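Local coordinates for protein UDP-L-Rhamnose Synthase (Acanthamoeba polyphaga mimivirus, PDB 7JID) that binds NADP and a UDP-deoxysugar and probably makes UDP-L-rhamnose by an NADPH-dependent reduction, at residues A[157-162]-A[211-216]; A[4-9]-A[26-31]; A[232-237]-A[283-288]; A[42-47]-A[98-103]; A[192-197]-A[275-280]. All blocks are in the same frame, centred on the assembly; numbering follows the deposited sequence.

Contact 1 (A[157-162]-A[211-216]); sequences VLNLRI and TGTFNF
Arg161 and Asn215 lie side by side on one face of a parallel strand pair. Arg161 NH1 donates to Asn215 OD1 at 2.8 Å, with the oxygen in the guanidinium plane. Thr213 CG2 sits over one face of that guanidinium, offset toward its rim. On the same side of the sheet, Asn159 ND2 donates to Thr213 OG1 at 2.9 Å.

The other face of the sheet is apolar. Leu160 CD1 stands over the centre of the Phe216 ring, 4.0 Å from its centroid, a CH-pi contact. Ile162 CG2 reaches the ring edge at Phe216 CD2, 3.7 Å away. Leu158 CD1 meets Phe214 CD2 at 3.6 Å. Leu160 CD2 packs on Phe214 CB.

Five backbone hydrogen bonds set this register, from Gly212 N to Val157 O through Phe216 N to Arg161 O. Gly212 adopts backbone angles (108°, -176°) that suit glycine. In the second shell, Asp147 forms a salt bridge with Arg161 NH2 and accepts from Asn159 ND2. Strand 212-215 is one edge of the six-stranded parallel sheet, and 157-162 runs between it and 103-109. Helices 195-207 and 265-270 pack on the leucine and phenylalanine face.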
# COMPACT_ATOMS: atom_id res chain seq x y z
N VAL A 157 5.98 -15.87 7.98
CA VAL A 157 6.98 -15.04 7.23
C VAL A 157 8.06 -14.52 8.18
O VAL A 157 7.71 -14.02 9.26
CB VAL A 157 6.31 -13.87 6.51
CG1 VAL A 157 7.32 -12.93 5.88
CG2 VAL A 157 5.30 -14.38 5.48
N LEU A 158 9.29 -14.59 7.74
CA LEU A 158 10.43 -13.97 8.42
C LEU A 158 10.62 -12.57 7.81
O LEU A 158 11.04 -12.52 6.64
CB LEU A 158 11.68 -14.83 8.26
CG LEU A 158 12.94 -14.35 8.98
CD1 LEU A 158 12.70 -14.27 10.48
CD2 LEU A 158 14.10 -15.25 8.61
N ASN A 159 10.38 -11.53 8.58
CA ASN A 159 10.48 -10.11 8.15
C ASN A 159 11.77 -9.52 8.74
O ASN A 159 11.78 -9.17 9.91
CB ASN A 159 9.19 -9.39 8.48
CG ASN A 159 9.32 -7.89 8.37
OD1 ASN A 159 9.91 -7.42 7.41
ND2 ASN A 159 8.71 -7.19 9.30
N LEU A 160 12.79 -9.36 7.93
CA LEU A 160 14.11 -8.90 8.42
C LEU A 160 14.28 -7.41 8.07
O LEU A 160 14.16 -7.03 6.89
CB LEU A 160 15.26 -9.71 7.82
CG LEU A 160 15.22 -11.19 8.18
CD1 LEU A 160 16.39 -11.90 7.56
CD2 LEU A 160 15.14 -11.41 9.69
N ARG A 161 14.42 -6.57 9.08
CA ARG A 161 14.67 -5.13 8.86
C ARG A 161 16.16 -4.80 8.78
O ARG A 161 16.87 -4.67 9.81
CB ARG A 161 13.99 -4.37 10.00
CG ARG A 161 12.49 -4.50 10.08
CD ARG A 161 12.08 -3.62 11.23
NE ARG A 161 10.69 -3.64 11.58
CZ ARG A 161 10.21 -3.37 12.79
NH1 ARG A 161 11.04 -3.21 13.81
NH2 ARG A 161 8.90 -3.34 12.96
N ILE A 162 16.71 -4.72 7.56
CA ILE A 162 18.12 -4.26 7.37
C ILE A 162 18.09 -2.74 7.21
O ILE A 162 17.05 -2.18 6.84
CB ILE A 162 18.82 -4.97 6.20
CG1 ILE A 162 18.08 -4.73 4.88
CG2 ILE A 162 19.01 -6.44 6.54
CD1 ILE A 162 18.98 -4.93 3.68
N THR A 211 10.40 -17.49 12.16
CA THR A 211 9.41 -16.54 11.57
C THR A 211 9.30 -15.33 12.47
O THR A 211 9.87 -15.34 13.56
CB THR A 211 8.04 -17.16 11.27
OG1 THR A 211 7.42 -17.59 12.49
CG2 THR A 211 8.16 -18.27 10.25
N GLY A 212 8.59 -14.31 11.99
CA GLY A 212 8.36 -13.10 12.78
C GLY A 212 9.17 -11.93 12.25
O GLY A 212 9.94 -12.10 11.31
N THR A 213 9.10 -10.82 12.94
CA THR A 213 9.89 -9.61 12.60
C THR A 213 11.19 -9.64 13.42
O THR A 213 11.14 -9.91 14.63
CB THR A 213 9.08 -8.34 12.83
OG1 THR A 213 8.01 -8.37 11.89
CG2 THR A 213 9.88 -7.08 12.62
N PHE A 214 12.30 -9.30 12.80
CA PHE A 214 13.61 -9.08 13.48
C PHE A 214 14.23 -7.82 12.94
O PHE A 214 14.51 -7.73 11.72
CB PHE A 214 14.56 -10.24 13.29
CG PHE A 214 14.17 -11.51 14.02
CD1 PHE A 214 14.86 -11.90 15.16
CD2 PHE A 214 13.22 -12.36 13.49
CE1 PHE A 214 14.53 -13.10 15.79
CE2 PHE A 214 12.86 -13.53 14.15
CZ PHE A 214 13.56 -13.91 15.28
N ASN A 215 14.62 -6.93 13.84
CA ASN A 215 15.63 -5.89 13.53
C ASN A 215 16.92 -6.62 13.17
O ASN A 215 17.34 -7.53 13.89
CB ASN A 215 15.76 -4.94 14.72
CG ASN A 215 14.57 -4.05 14.90
OD1 ASN A 215 13.83 -3.76 13.96
ND2 ASN A 215 14.33 -3.64 16.15
N PHE A 216 17.51 -6.27 12.04
CA PHE A 216 18.53 -7.09 11.38
C PHE A 216 19.68 -6.17 10.98
O PHE A 216 20.16 -6.21 9.86
CB PHE A 216 17.93 -7.88 10.24
CG PHE A 216 18.69 -9.15 10.03
CD1 PHE A 216 18.56 -10.20 10.92
CD2 PHE A 216 19.43 -9.32 8.88
CE1 PHE A 216 19.25 -11.39 10.67
CE2 PHE A 216 20.14 -10.49 8.66
CZ PHE A 216 20.00 -11.53 9.55

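Contact 2 (A[4-9]-A[26-31]); sequences MKWLIF and QGEQVV
Trp6 turns the edge of its indole to Glu28, and NE1 donates to Glu28 OE1 at 2.8 Å. The oxygen lies in the ring plane, while the ring and carboxylate planes stand 81° apart. Glu28 is bent at chi2 (-68°), which turns CD back toward the indole. Met4 N also donates to Glu28 OE1, at 2.9 Å, from the opposite face of the carboxylate.

The strands behind these groups run parallel. Val31 N to Trp6 O is the shortest backbone bond, at 2.7 Å. Beyond it Ile8 CG1 touches Val30 CG1 at 3.8 Å. On the other face Leu7 CD1 meets Val31 CG1, and Lys5 lies alongside Gln29, with Lys5 NZ held by Ile50 O.

Strands 5-9 and 29-32 flank helix 14-25 in the first beta-alpha-beta unit of the Rossmann fold. Gly27 ends that helix in a Schellman motif. Glu28 OE2 has a salt bridge to Arg207, so both carboxylate oxygens have donors. That probably favours the charged form of Glu28, and the NE1 bond helps to orient that edge of the indole.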
# COMPACT_ATOMS: atom_id res chain seq x y z
N MET A 4 18.24 -28.61 0.34
CA MET A 4 16.81 -28.23 0.06
C MET A 4 16.73 -27.37 -1.21
O MET A 4 17.77 -27.00 -1.76
CB MET A 4 16.20 -27.45 1.23
CG MET A 4 16.10 -28.23 2.52
SD MET A 4 15.36 -27.32 3.88
CE MET A 4 16.30 -25.80 3.76
N LYS A 5 15.50 -27.05 -1.63
CA LYS A 5 15.20 -26.24 -2.85
C LYS A 5 14.71 -24.85 -2.43
O LYS A 5 13.71 -24.79 -1.72
CB LYS A 5 14.13 -26.93 -3.70
CG LYS A 5 13.97 -26.32 -5.08
CD LYS A 5 12.83 -26.89 -5.87
CE LYS A 5 13.17 -28.22 -6.50
NZ LYS A 5 12.27 -28.49 -7.64
N TRP A 6 15.41 -23.81 -2.88
CA TRP A 6 15.18 -22.40 -2.48
C TRP A 6 14.76 -21.61 -3.71
O TRP A 6 15.58 -21.50 -4.67
CB TRP A 6 16.43 -21.80 -1.86
CG TRP A 6 16.97 -22.49 -0.64
CD1 TRP A 6 17.55 -23.73 -0.58
CD2 TRP A 6 17.07 -21.95 0.69
NE1 TRP A 6 17.93 -24.02 0.69
CE2 TRP A 6 17.70 -22.92 1.50
CE3 TRP A 6 16.71 -20.73 1.29
CZ2 TRP A 6 17.95 -22.73 2.86
CZ3 TRP A 6 16.92 -20.56 2.64
CH2 TRP A 6 17.58 -21.52 3.41
N LEU A 7 13.53 -21.11 -3.70
CA LEU A 7 13.04 -20.24 -4.79
C LEU A 7 13.32 -18.78 -4.40
O LEU A 7 12.79 -18.38 -3.37
CB LEU A 7 11.54 -20.48 -4.99
CG LEU A 7 10.89 -19.60 -6.05
CD1 LEU A 7 11.53 -19.81 -7.41
CD2 LEU A 7 9.41 -19.84 -6.09
N ILE A 8 14.09 -18.09 -5.21
CA ILE A 8 14.58 -16.72 -4.88
C ILE A 8 13.95 -15.72 -5.86
O ILE A 8 14.29 -15.74 -7.05
CB ILE A 8 16.12 -16.65 -4.90
CG1 ILE A 8 16.79 -17.76 -4.07
CG2 ILE A 8 16.58 -15.25 -4.47
CD1 ILE A 8 16.31 -17.84 -2.64
N PHE A 9 13.19 -14.80 -5.30
CA PHE A 9 12.69 -13.60 -6.00
C PHE A 9 13.70 -12.47 -5.80
O PHE A 9 14.17 -12.32 -4.66
CB PHE A 9 11.34 -13.19 -5.44
CG PHE A 9 10.22 -14.09 -5.89
CD1 PHE A 9 9.43 -13.77 -6.99
CD2 PHE A 9 9.96 -15.26 -5.21
CE1 PHE A 9 8.44 -14.64 -7.42
CE2 PHE A 9 8.95 -16.12 -5.62
CZ PHE A 9 8.18 -15.80 -6.73
N GLN A 26 26.96 -23.49 -0.08
CA GLN A 26 26.51 -24.34 1.05
C GLN A 26 25.91 -25.66 0.55
O GLN A 26 25.47 -26.45 1.40
CB GLN A 26 25.50 -23.59 1.91
CG GLN A 26 26.10 -22.44 2.71
CD GLN A 26 25.13 -21.92 3.75
OE1 GLN A 26 24.01 -22.40 3.86
NE2 GLN A 26 25.53 -20.90 4.47
N GLY A 27 25.84 -25.88 -0.77
CA GLY A 27 25.32 -27.14 -1.36
C GLY A 27 23.81 -27.13 -1.53
O GLY A 27 23.23 -28.22 -1.70
N GLU A 28 23.16 -25.97 -1.45
CA GLU A 28 21.69 -25.89 -1.64
C GLU A 28 21.37 -25.74 -3.13
O GLU A 28 22.21 -25.25 -3.90
CB GLU A 28 21.07 -24.74 -0.85
CG GLU A 28 21.39 -24.79 0.63
CD GLU A 28 20.78 -25.91 1.45
OE1 GLU A 28 19.60 -26.22 1.28
OE2 GLU A 28 21.49 -26.40 2.35
N GLN A 29 20.16 -26.15 -3.51
CA GLN A 29 19.62 -25.94 -4.87
C GLN A 29 18.88 -24.60 -4.88
O GLN A 29 17.95 -24.46 -4.13
CB GLN A 29 18.68 -27.06 -5.28
CG GLN A 29 18.29 -26.98 -6.75
CD GLN A 29 17.18 -27.93 -7.13
OE1 GLN A 29 16.72 -28.74 -6.33
NE2 GLN A 29 16.71 -27.80 -8.37
N VAL A 30 19.31 -23.66 -5.72
CA VAL A 30 18.69 -22.32 -5.84
C VAL A 30 17.97 -22.26 -7.19
O VAL A 30 18.60 -22.56 -8.23
CB VAL A 30 19.77 -21.24 -5.72
CG1 VAL A 30 19.24 -19.86 -6.06
CG2 VAL A 30 20.38 -21.25 -4.34
N VAL A 31 16.70 -21.85 -7.15
CA VAL A 31 15.86 -21.59 -8.35
C VAL A 31 15.57 -20.09 -8.38
O VAL A 31 14.94 -19.61 -7.42
CB VAL A 31 14.56 -22.42 -8.32
CG1 VAL A 31 13.71 -22.22 -9.58
CG2 VAL A 31 14.80 -23.89 -8.08

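Contact 3 (A[232-237]-A[283-288])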
# COMPACT_ATOMS: atom_id res chain seq x y z
N ARG A 232 40.26 6.52 6.49
CA ARG A 232 41.41 7.45 6.50
C ARG A 232 42.55 6.85 7.33
O ARG A 232 43.70 6.78 6.82
CB ARG A 232 41.00 8.79 7.10
CG ARG A 232 42.12 9.83 7.19
CD ARG A 232 41.69 11.00 8.06
NE ARG A 232 41.42 10.53 9.40
CZ ARG A 232 40.56 11.05 10.25
NH1 ARG A 232 39.79 12.08 9.92
NH2 ARG A 232 40.41 10.47 11.43
N ASP A 233 42.23 6.42 8.54
CA ASP A 233 43.24 6.02 9.56
C ASP A 233 43.83 4.64 9.26
O ASP A 233 44.96 4.40 9.72
CB ASP A 233 42.63 6.09 10.95
CG ASP A 233 42.33 7.51 11.37
OD1 ASP A 233 42.91 8.43 10.78
OD2 ASP A 233 41.55 7.69 12.30
N ILE A 234 43.14 3.78 8.53
CA ILE A 234 43.65 2.43 8.14
C ILE A 234 44.37 2.51 6.79
O ILE A 234 45.49 1.94 6.68
CB ILE A 234 42.56 1.35 8.21
CG1 ILE A 234 42.05 1.16 9.64
CG2 ILE A 234 43.05 0.02 7.66
CD1 ILE A 234 40.83 0.31 9.71
N HIS A 235 43.80 3.19 5.79
CA HIS A 235 44.29 3.11 4.39
C HIS A 235 44.70 4.45 3.78
O HIS A 235 45.64 4.44 2.94
CB HIS A 235 43.20 2.53 3.51
CG HIS A 235 42.88 1.11 3.81
ND1 HIS A 235 43.80 0.09 3.69
CD2 HIS A 235 41.73 0.55 4.23
CE1 HIS A 235 43.24 -1.05 4.00
NE2 HIS A 235 41.94 -0.80 4.32
N LYS A 236 43.95 5.52 4.02
CA LYS A 236 43.97 6.75 3.19
C LYS A 236 44.23 7.98 4.05
O LYS A 236 43.34 8.76 4.36
CB LYS A 236 42.66 6.88 2.42
CG LYS A 236 42.43 5.81 1.37
CD LYS A 236 41.19 6.09 0.56
CE LYS A 236 40.95 5.05 -0.51
NZ LYS A 236 41.94 5.16 -1.61
N PRO A 237 45.50 8.23 4.44
CA PRO A 237 45.80 9.34 5.34
C PRO A 237 45.46 10.74 4.79
O PRO A 237 45.20 11.62 5.56
CB PRO A 237 47.33 9.23 5.55
CG PRO A 237 47.83 8.41 4.38
CD PRO A 237 46.69 7.49 4.00
N GLU A 283 36.62 -4.32 10.77
CA GLU A 283 36.95 -5.57 10.03
C GLU A 283 36.76 -5.29 8.54
O GLU A 283 37.72 -5.53 7.76
CB GLU A 283 36.19 -6.77 10.57
CG GLU A 283 36.41 -8.03 9.73
CD GLU A 283 35.80 -9.33 10.26
OE1 GLU A 283 35.45 -9.40 11.45
OE2 GLU A 283 35.67 -10.29 9.46
N VAL A 284 35.59 -4.78 8.13
CA VAL A 284 35.26 -4.51 6.70
C VAL A 284 36.30 -3.59 6.09
O VAL A 284 36.80 -3.91 4.98
CB VAL A 284 33.83 -3.92 6.57
CG1 VAL A 284 33.53 -3.27 5.23
CG2 VAL A 284 32.82 -5.01 6.86
N VAL A 285 36.57 -2.44 6.70
CA VAL A 285 37.52 -1.44 6.14
C VAL A 285 38.91 -2.08 6.02
O VAL A 285 39.57 -1.80 4.99
CB VAL A 285 37.54 -0.16 6.99
CG1 VAL A 285 38.67 0.78 6.56
CG2 VAL A 285 36.19 0.54 6.89
N SER A 286 39.33 -2.89 6.98
CA SER A 286 40.69 -3.51 6.97
C SER A 286 40.86 -4.37 5.71
O SER A 286 42.00 -4.42 5.17
CB SER A 286 40.96 -4.28 8.24
OG SER A 286 40.29 -5.54 8.27
N LYS A 287 39.76 -4.94 5.20
CA LYS A 287 39.75 -5.93 4.09
C LYS A 287 39.45 -5.28 2.74
O LYS A 287 39.58 -5.97 1.72
CB LYS A 287 38.73 -7.02 4.39
CG LYS A 287 39.07 -7.87 5.60
CD LYS A 287 37.98 -8.81 6.02
CE LYS A 287 38.41 -9.72 7.15
NZ LYS A 287 37.49 -10.87 7.27
N MET A 288 39.04 -4.01 2.73
CA MET A 288 38.47 -3.31 1.56
C MET A 288 39.56 -2.98 0.56
O MET A 288 40.61 -2.51 1.00
CB MET A 288 37.88 -1.95 1.96
CG MET A 288 36.47 -2.01 2.25
SD MET A 288 35.83 -0.35 2.35
CE MET A 288 34.13 -0.92 2.38
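His235 is the first residue after helix 224-234 to leave helical phi/psi, and the CA atoms of Ile234 and Ser286 come within 6.7 Å near the end of helix 277-287. The imidazole of His235 makes the polar link. Its NE2 donates to Val285 O at 2.7 Å, with the oxygen 3° from the ring plane. The N-H...O angle is 147°, so the bond is somewhat bent.

Val285 O also accepts from Met288 N at 3.2 Å. The two donors approach from opposite faces of the carbonyl plane. The imidazole thus bonds to a carbonyl that already accepts within the last turn of helix 277-287.

Ile234 CG2 covers one face of the His235 ring, above its centre. The ring also meets Phe290, with the planes at about 65°. The apolar part is small. Ile234 CD1 touches Val285 CG1 at 3.8 Å, and Val285 CG1 also lies 3.9 Å from His235 CD2.

Within segment 283-288, Ser286 OG donates to Glu283 O. Lys287 NZ forms a salt bridge with Glu283 OE2. The contact is a side-chain to backbone tie between two helix C-termini, with the Met288 side chain about 14 Å from the bound UDP-sugar.

Contact 4 (A[42-47]-A[98-103]); sequences AVEREI and QKYNIH
Glu44 and Lys99 both have CG anti to the backbone N (chi1 177° and 166°) and extended chains, and Tyr100 CG is anti to the carbonyl carbon; the three polar ends meet between the helices. Glu44 OE2 is the shared acceptor. Lys99 NZ lies 2.8 Å from Glu44 OE2 in a salt bridge, and Tyr100 OH donates to Glu44 OE2 at 2.7 Å. Glu44 OE2 offers its syn lone pair to Lys99 NZ and its anti lone pair to Tyr100 OH. Both side chains cross Glu44 at about a right angle. The carboxylate plane is turned 83° from the phenol ring, and the carboxylate meets the ring at its edge.

Beside this polar group, Ile47 CG2 packs over one face of the Tyr100 ring, 4.0 Å from Tyr100 CG. The same methyl reaches Ile102 CD1 at 3.7 Å, and the two isoleucines slide past each other in opposite directions. Asn101 ends helix 79-99 with a positive phi, in a Schellman motif. The chain then turns through Ile102 into strand 103-109.

Helices 40-50 and 79-99 are thus joined near the surface of the Rossmann domain. Ile96 and Cys97 of helix 79-99 also touch Ile47. Two donors on one oxygen should keep Glu44 ionised, and the carboxylate in turn probably stabilises the charge on Lys99. The phenol hydroxyl points its proton at Glu44, which helps to hold the tip of the ring.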
# COMPACT_ATOMS: atom_id res chain seq x y z
N ALA A 42 0.83 -15.84 -11.69
CA ALA A 42 2.09 -16.46 -12.15
C ALA A 42 2.91 -16.97 -10.94
O ALA A 42 3.53 -18.06 -11.02
CB ALA A 42 2.89 -15.50 -12.99
N VAL A 43 2.91 -16.21 -9.84
CA VAL A 43 3.64 -16.61 -8.61
C VAL A 43 3.06 -17.95 -8.12
O VAL A 43 3.86 -18.89 -7.81
CB VAL A 43 3.49 -15.54 -7.51
CG1 VAL A 43 3.97 -16.08 -6.18
CG2 VAL A 43 4.20 -14.26 -7.92
N GLU A 44 1.74 -18.06 -8.04
CA GLU A 44 1.12 -19.29 -7.49
C GLU A 44 1.40 -20.44 -8.45
O GLU A 44 1.70 -21.53 -7.95
CB GLU A 44 -0.37 -19.12 -7.26
CG GLU A 44 -0.99 -20.41 -6.75
CD GLU A 44 -2.32 -20.26 -6.08
OE1 GLU A 44 -2.87 -19.14 -6.09
OE2 GLU A 44 -2.79 -21.26 -5.53
N ARG A 45 1.35 -20.22 -9.76
CA ARG A 45 1.69 -21.29 -10.73
C ARG A 45 3.14 -21.72 -10.49
O ARG A 45 3.41 -22.94 -10.47
CB ARG A 45 1.44 -20.85 -12.17
CG ARG A 45 -0.03 -20.80 -12.58
CD ARG A 45 -0.14 -20.59 -14.10
NE ARG A 45 0.38 -19.32 -14.60
CZ ARG A 45 -0.27 -18.15 -14.58
NH1 ARG A 45 -1.49 -18.07 -14.07
NH2 ARG A 45 0.29 -17.05 -15.06
N GLU A 46 4.06 -20.76 -10.31
CA GLU A 46 5.51 -21.07 -10.17
C GLU A 46 5.73 -21.86 -8.88
O GLU A 46 6.47 -22.86 -8.92
CB GLU A 46 6.38 -19.82 -10.21
CG GLU A 46 7.86 -20.15 -10.20
CD GLU A 46 8.75 -19.01 -10.66
OE1 GLU A 46 8.42 -17.86 -10.33
OE2 GLU A 46 9.74 -19.25 -11.35
N ILE A 47 5.13 -21.42 -7.79
CA ILE A 47 5.30 -22.07 -6.46
C ILE A 47 4.67 -23.46 -6.49
O ILE A 47 5.30 -24.39 -5.96
CB ILE A 47 4.73 -21.17 -5.36
CG1 ILE A 47 5.73 -20.04 -5.13
CG2 ILE A 47 4.44 -21.94 -4.10
CD1 ILE A 47 5.31 -19.00 -4.13
N GLN A 98 2.05 -18.65 2.43
CA GLN A 98 1.23 -19.07 3.57
C GLN A 98 0.28 -20.17 3.12
O GLN A 98 0.16 -21.21 3.82
CB GLN A 98 0.48 -17.89 4.14
CG GLN A 98 -0.38 -18.28 5.33
CD GLN A 98 -1.14 -17.10 5.86
OE1 GLN A 98 -2.00 -16.51 5.20
NE2 GLN A 98 -0.88 -16.81 7.12
N LYS A 99 -0.39 -19.97 1.99
CA LYS A 99 -1.38 -20.96 1.51
C LYS A 99 -0.69 -22.31 1.31
O LYS A 99 -1.31 -23.32 1.72
CB LYS A 99 -2.02 -20.48 0.21
CG LYS A 99 -2.81 -21.55 -0.55
CD LYS A 99 -3.53 -20.96 -1.77
CE LYS A 99 -4.30 -21.98 -2.58
NZ LYS A 99 -4.98 -21.36 -3.74
N TYR A 100 0.50 -22.33 0.69
CA TYR A 100 1.28 -23.56 0.39
C TYR A 100 2.09 -24.02 1.63
O TYR A 100 2.82 -25.04 1.51
CB TYR A 100 2.09 -23.36 -0.89
CG TYR A 100 1.23 -23.40 -2.12
CD1 TYR A 100 0.99 -24.60 -2.78
CD2 TYR A 100 0.58 -22.27 -2.58
CE1 TYR A 100 0.15 -24.66 -3.89
CE2 TYR A 100 -0.28 -22.32 -3.67
CZ TYR A 100 -0.49 -23.52 -4.33
OH TYR A 100 -1.33 -23.56 -5.40
N ASN A 101 2.01 -23.33 2.77
CA ASN A 101 2.76 -23.71 4.00
C ASN A 101 4.26 -23.76 3.68
O ASN A 101 4.95 -24.70 4.14
CB ASN A 101 2.31 -25.07 4.55
CG ASN A 101 0.90 -25.05 5.11
OD1 ASN A 101 0.02 -25.76 4.63
ND2 ASN A 101 0.68 -24.24 6.13
N ILE A 102 4.76 -22.80 2.89
CA ILE A 102 6.20 -22.73 2.54
C ILE A 102 6.78 -21.48 3.24
O ILE A 102 6.21 -20.40 3.09
CB ILE A 102 6.49 -22.69 1.03
CG1 ILE A 102 5.90 -23.90 0.29
CG2 ILE A 102 7.98 -22.61 0.84
CD1 ILE A 102 5.93 -23.76 -1.18
N HIS A 103 7.83 -21.68 4.02
CA HIS A 103 8.45 -20.57 4.77
C HIS A 103 8.92 -19.49 3.78
O HIS A 103 9.60 -19.82 2.80
CB HIS A 103 9.60 -21.11 5.61
CG HIS A 103 10.32 -20.06 6.37
ND1 HIS A 103 11.27 -19.25 5.80
CD2 HIS A 103 10.18 -19.68 7.65
CE1 HIS A 103 11.68 -18.38 6.70
NE2 HIS A 103 11.05 -18.63 7.86

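Contact 5 (A[192-197]-A[275-280]); sequences MTILDQ and PDILTG
Gln197 OE1 rests on the ring of Pro275, 3.6 Å from Pro275 CG. The same oxygen accepts from Asn218 ND2, and that nitrogen also donates to Pro275 O, so Asn218 bridges the two segments. The amide nitrogen Gln197 NE2 lies 3.5 Å from Gly280 O.

Ile194 carries the apolar part. Gly280 has no side chain, and Ile194 CD1 lies directly against its backbone, 3.3 Å from Gly280 C. Ile194 CD1 also meets Ile277 CD1 at 3.9 Å. Ile277 CD1 lies 4.1 Å from Met192 CB.

Asp276 is the N-cap of helix 277-287. Its OD1 accepts from Thr279 N at 2.9 Å, with a nearly straight bond. Ile194 holds the N-cap position of helix 195-207. The loop before that helix runs near the UDP-sugar pocket, with the Met192 side chain about 6 Å from the ligand. The start of one helix therefore packs beside the start of the other. Val284 and Ile281 of helix 277-287 also touch Ile194, and Ile227 of helix 224-234 touches Met192.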
# COMPACT_ATOMS: atom_id res chain seq x y z
N MET A 192 23.16 -0.10 11.19
CA MET A 192 23.50 -0.53 9.82
C MET A 192 23.73 -2.04 9.80
O MET A 192 23.98 -2.60 10.83
CB MET A 192 24.73 0.19 9.26
CG MET A 192 24.79 1.65 9.61
SD MET A 192 26.01 2.50 8.58
CE MET A 192 25.83 4.20 9.19
N THR A 193 23.69 -2.61 8.61
CA THR A 193 23.76 -4.07 8.35
C THR A 193 25.00 -4.37 7.53
O THR A 193 25.07 -3.93 6.39
CB THR A 193 22.53 -4.54 7.59
OG1 THR A 193 21.34 -4.26 8.34
CG2 THR A 193 22.53 -6.04 7.37
N ILE A 194 25.96 -5.12 8.11
CA ILE A 194 27.11 -5.63 7.33
C ILE A 194 26.70 -6.96 6.69
O ILE A 194 26.52 -7.94 7.42
CB ILE A 194 28.39 -5.75 8.17
CG1 ILE A 194 28.77 -4.37 8.74
CG2 ILE A 194 29.47 -6.33 7.27
CD1 ILE A 194 29.89 -4.43 9.70
N LEU A 195 26.45 -6.95 5.39
CA LEU A 195 25.83 -8.13 4.73
C LEU A 195 26.80 -9.31 4.76
O LEU A 195 26.32 -10.42 4.90
CB LEU A 195 25.43 -7.76 3.29
CG LEU A 195 24.22 -6.86 3.15
CD1 LEU A 195 23.99 -6.52 1.69
CD2 LEU A 195 22.97 -7.50 3.74
N ASP A 196 28.11 -9.08 4.67
CA ASP A 196 29.07 -10.20 4.72
C ASP A 196 28.89 -10.99 6.03
O ASP A 196 28.97 -12.20 6.02
CB ASP A 196 30.51 -9.73 4.53
CG ASP A 196 30.68 -8.93 3.27
OD1 ASP A 196 31.10 -9.53 2.25
OD2 ASP A 196 30.41 -7.71 3.29
N GLN A 197 28.60 -10.30 7.13
CA GLN A 197 28.44 -10.89 8.46
C GLN A 197 27.03 -11.44 8.65
O GLN A 197 26.87 -12.47 9.37
CB GLN A 197 28.81 -9.84 9.51
CG GLN A 197 30.30 -9.57 9.49
CD GLN A 197 30.69 -8.34 10.26
OE1 GLN A 197 29.90 -7.84 11.07
NE2 GLN A 197 31.90 -7.85 10.00
N PRO A 275 28.94 -9.26 15.44
CA PRO A 275 29.81 -8.20 15.97
C PRO A 275 29.06 -6.87 16.12
O PRO A 275 28.22 -6.56 15.27
CB PRO A 275 30.89 -8.04 14.90
CG PRO A 275 30.92 -9.39 14.20
CD PRO A 275 29.48 -9.83 14.19
N ASP A 276 29.37 -6.11 17.17
CA ASP A 276 28.90 -4.70 17.21
C ASP A 276 29.36 -4.03 15.92
O ASP A 276 30.36 -4.44 15.27
CB ASP A 276 29.38 -3.96 18.44
CG ASP A 276 30.85 -3.63 18.32
OD1 ASP A 276 31.15 -2.62 17.67
OD2 ASP A 276 31.71 -4.39 18.89
N ILE A 277 28.59 -3.03 15.47
CA ILE A 277 28.80 -2.38 14.16
C ILE A 277 30.23 -1.79 14.04
O ILE A 277 30.81 -1.81 12.94
CB ILE A 277 27.71 -1.32 13.91
CG1 ILE A 277 27.81 -0.70 12.53
CG2 ILE A 277 27.69 -0.24 14.98
CD1 ILE A 277 27.71 -1.71 11.41
N LEU A 278 30.81 -1.24 15.10
CA LEU A 278 32.16 -0.61 14.97
C LEU A 278 33.26 -1.68 14.82
O LEU A 278 34.11 -1.57 13.88
CB LEU A 278 32.41 0.36 16.13
CG LEU A 278 33.68 1.18 15.91
CD1 LEU A 278 33.52 2.09 14.71
CD2 LEU A 278 34.01 2.03 17.13
N THR A 279 33.22 -2.74 15.62
CA THR A 279 34.10 -3.93 15.43
C THR A 279 33.90 -4.44 14.00
O THR A 279 34.92 -4.65 13.31
CB THR A 279 33.83 -5.02 16.46
OG1 THR A 279 33.99 -4.50 17.79
CG2 THR A 279 34.74 -6.21 16.26
N GLY A 280 32.65 -4.57 13.55
CA GLY A 280 32.38 -5.10 12.21
C GLY A 280 32.89 -4.19 11.13
O GLY A 280 33.46 -4.68 10.15

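In the fold
From the N terminus, contact 2 closes the short loop through helix 14-25 and pairs the first two strands of the main sheet. Contact 4 follows in series and ties helix 40-50 to the end of helix 79-99. The two touch where Leu7 packs on Ile47. Contact 1 adds the last strand at the other edge of the sheet, and its Thr211 touches His103 of contact 4. Contact 5 crosses contact 1 along the chain, and Thr193 probably bonds Phe216 O. Contact 5 brings helix 277-287 to the start of helix 195-207. Contact 3 crosses contact 5, shares helix 277-287 with it, and joins that helix to helix 224-234.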